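Local coordinates for protein RNA-dependent RNA Polymerase (Bombyx mori cytoplasmic polyhedrosis virus, PDB 6TZ0) that catalyses RNA-templated RNA synthesis, transcribing plus strands and probably also making the minus strands of the double-stranded viral genome, at residues L916-K922 / T987-R993. Numbering follows the deposited sequence.
Sequences LIDEVKK and TTVQSKR
Lys-992 runs from Leu-916 past the Ile-917 carbonyl oxygen to Glu-919, its chain curving round that oxygen, with CG 3.5 Å from Ile-917 O. Leu-916 meets this chain at about a right angle, its CD2 methyl 3.9 Å from Lys-992 CD. A bend at the last torsion (chi4 65°) carries the ammonium group alongside Glu-919, where Lys-992 NZ lies 3.4 Å from Glu-919 CB; the Glu-919 carboxylate turns away, and the opposite charges stay 4.7 Å apart between OE1 and NZ, short of a salt bridge. On the same face, Lys-921 runs beside Gln-990, both pointing the same way. The bent lysine sets its CE 3.3 Å from Gln-990 OE1, a contact through carbon, while the glutamine chain is fully extended. Beneath these side chains, Glu-919 and Gln-990 exchange two backbone hydrogen bonds, as do Lys-921 and Thr-988; the bond from Lys-921 N to Thr-988 O is nearly straight at 173°. Between them, Val-920 and Val-989 form the non-hydrogen-bonded pair, their side chains on the other face in loose apolar contact. Leu-916 and Ile-917 also touch Leu-794 and Phe-792 of strand 791-795, respectively; the Ile-917 side chain lies about 12 Å from that of Arg-791, an ATP-binding residue, although no ATP is bound here. Joining C-terminal-region segments 64 residues apart, the arrangement is a short two-stranded antiparallel sheet at the surface.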
loop_
_atom_site.group_PDB
_atom_site.type_symbol
_atom_site.label_atom_id
_atom_site.label_comp_id
_atom_site.label_asym_id
_atom_site.label_seq_id
_atom_site.Cartn_x
_atom_site.Cartn_y
_atom_site.Cartn_z
ATOM N N LEU A 916 14.279 -9.245 -29.790
ATOM C CA LEU A 916 14.593 -10.662 -29.630
ATOM C C LEU A 916 15.407 -10.832 -28.357
ATOM O O LEU A 916 16.637 -10.815 -28.365
ATOM C CB LEU A 916 15.338 -11.186 -30.851
ATOM C CG LEU A 916 14.555 -11.159 -32.164
ATOM C CD1 LEU A 916 15.444 -11.572 -33.320
ATOM C CD2 LEU A 916 13.327 -12.047 -32.081
ATOM N N ILE A 917 14.697 -10.989 -27.243
ATOM C CA ILE A 917 15.299 -11.156 -25.930
ATOM C C ILE A 917 14.764 -12.441 -25.316
ATOM O O ILE A 917 13.883 -13.102 -25.867
ATOM C CB ILE A 917 15.009 -9.960 -25.001
ATOM C CG1 ILE A 917 13.497 -9.797 -24.823
ATOM C CG2 ILE A 917 15.631 -8.692 -25.549
ATOM C CD1 ILE A 917 13.106 -8.821 -23.747
ATOM N N ASP A 918 15.317 -12.793 -24.161
ATOM C CA ASP A 918 14.778 -13.908 -23.398
ATOM C C ASP A 918 13.441 -13.527 -22.774
ATOM O O ASP A 918 13.201 -12.369 -22.430
ATOM C CB ASP A 918 15.775 -14.362 -22.331
ATOM C CG ASP A 918 16.278 -13.224 -21.465
ATOM O OD1 ASP A 918 15.981 -12.049 -21.762
ATOM O OD2 ASP A 918 16.982 -13.510 -20.475
ATOM N N GLU A 919 12.559 -14.510 -22.650
ATOM C CA GLU A 919 11.190 -14.270 -22.224
ATOM C C GLU A 919 10.783 -15.343 -21.230
ATOM O O GLU A 919 10.918 -16.538 -21.514
ATOM C CB GLU A 919 10.244 -14.263 -23.430
ATOM C CG GLU A 919 8.807 -13.890 -23.118
ATOM C CD GLU A 919 8.638 -12.427 -22.753
ATOM O OE1 GLU A 919 9.465 -11.600 -23.191
ATOM O OE2 GLU A 919 7.668 -12.104 -22.035
ATOM N N VAL A 920 10.294 -14.915 -20.068
ATOM C CA VAL A 920 9.763 -15.845 -19.080
ATOM C C VAL A 920 8.467 -16.434 -19.618
ATOM O O VAL A 920 7.504 -15.709 -19.888
ATOM C CB VAL A 920 9.538 -15.146 -17.735
ATOM C CG1 VAL A 920 8.912 -16.104 -16.745
ATOM C CG2 VAL A 920 10.844 -14.591 -17.201
ATOM N N LYS A 921 8.440 -17.749 -19.783
ATOM C CA LYS A 921 7.298 -18.431 -20.373
ATOM C C LYS A 921 6.446 -19.067 -19.284
ATOM O O LYS A 921 6.948 -19.844 -18.466
ATOM C CB LYS A 921 7.754 -19.490 -21.375
ATOM C CG LYS A 921 6.613 -20.246 -22.026
ATOM C CD LYS A 921 5.718 -19.317 -22.815
ATOM C CE LYS A 921 6.422 -18.800 -24.048
ATOM N NZ LYS A 921 5.527 -17.954 -24.878
ATOM N N LYS A 922 5.160 -18.739 -19.286
ATOM C CA LYS A 922 4.193 -19.281 -18.345
ATOM C C LYS A 922 3.417 -20.398 -19.022
ATOM O O LYS A 922 3.159 -20.341 -20.228
ATOM C CB LYS A 922 3.227 -18.196 -17.855
ATOM C CG LYS A 922 3.691 -17.401 -16.638
ATOM C CD LYS A 922 4.800 -16.409 -16.950
ATOM C CE LYS A 922 4.308 -15.271 -17.819
ATOM N NZ LYS A 922 5.392 -14.290 -18.081
ATOM N N THR A 987 8.010 -21.529 -13.952
ATOM C CA THR A 987 8.094 -20.922 -15.271
ATOM C C THR A 987 9.493 -21.115 -15.837
ATOM O O THR A 987 10.468 -21.247 -15.093
ATOM C CB THR A 987 7.773 -19.421 -15.237
ATOM O OG1 THR A 987 8.727 -18.746 -14.410
ATOM C CG2 THR A 987 6.376 -19.173 -14.696
ATOM N N THR A 988 9.583 -21.121 -17.165
ATOM C CA THR A 988 10.838 -21.332 -17.869
ATOM C C THR A 988 11.204 -20.095 -18.677
ATOM O O THR A 988 10.343 -19.288 -19.033
ATOM C CB THR A 988 10.755 -22.542 -18.802
ATOM O OG1 THR A 988 9.753 -22.308 -19.799
ATOM C CG2 THR A 988 10.395 -23.793 -18.019
ATOM N N VAL A 989 12.494 -19.955 -18.962
ATOM C CA VAL A 989 13.005 -18.842 -19.754
ATOM C C VAL A 989 13.282 -19.331 -21.168
ATOM O O VAL A 989 14.077 -20.254 -21.372
ATOM C CB VAL A 989 14.268 -18.242 -19.123
ATOM C CG1 VAL A 989 14.884 -17.219 -20.053
ATOM C CG2 VAL A 989 13.932 -17.607 -17.790
ATOM N N GLN A 990 12.633 -18.707 -22.146
ATOM C CA GLN A 990 12.810 -19.030 -23.552
ATOM C C GLN A 990 13.565 -17.904 -24.242
ATOM O O GLN A 990 13.112 -16.755 -24.237
ATOM C CB GLN A 990 11.460 -19.249 -24.233
ATOM C CG GLN A 990 11.562 -19.612 -25.698
ATOM C CD GLN A 990 10.208 -19.830 -26.335
ATOM O OE1 GLN A 990 9.174 -19.686 -25.685
ATOM N NE2 GLN A 990 10.206 -20.175 -27.615
ATOM N N SER A 991 14.708 -18.234 -24.831
ATOM C CA SER A 991 15.484 -17.269 -25.591
ATOM C C SER A 991 15.035 -17.261 -27.048
ATOM O O SER A 991 14.275 -18.119 -27.499
ATOM C CB SER A 991 16.976 -17.580 -25.493
ATOM O OG SER A 991 17.733 -16.673 -26.274
ATOM N N LYS A 992 15.516 -16.267 -27.791
ATOM C CA LYS A 992 15.128 -16.079 -29.180
ATOM C C LYS A 992 16.366 -15.977 -30.058
ATOM O O LYS A 992 17.431 -15.539 -29.612
ATOM C CB LYS A 992 14.250 -14.835 -29.340
ATOM C CG LYS A 992 12.891 -14.988 -28.686
ATOM C CD LYS A 992 12.034 -13.756 -28.842
ATOM C CE LYS A 992 10.636 -14.017 -28.303
ATOM N NZ LYS A 992 10.644 -14.260 -26.835
ATOM N N ARG A 993 16.216 -16.393 -31.313
ATOM C CA ARG A 993 17.317 -16.438 -32.261
ATOM C C ARG A 993 16.851 -15.944 -33.621
ATOM O O ARG A 993 15.659 -15.740 -33.858
ATOM C CB ARG A 993 17.894 -17.858 -32.394
ATOM C CG ARG A 993 17.021 -18.840 -33.166
ATOM C CD ARG A 993 16.104 -19.632 -32.249
ATOM N NE ARG A 993 15.391 -20.689 -32.961
ATOM C CZ ARG A 993 15.775 -21.962 -32.987
ATOM N NH1 ARG A 993 16.869 -22.339 -32.343
ATOM N NH2 ARG A 993 15.066 -22.858 -33.659
#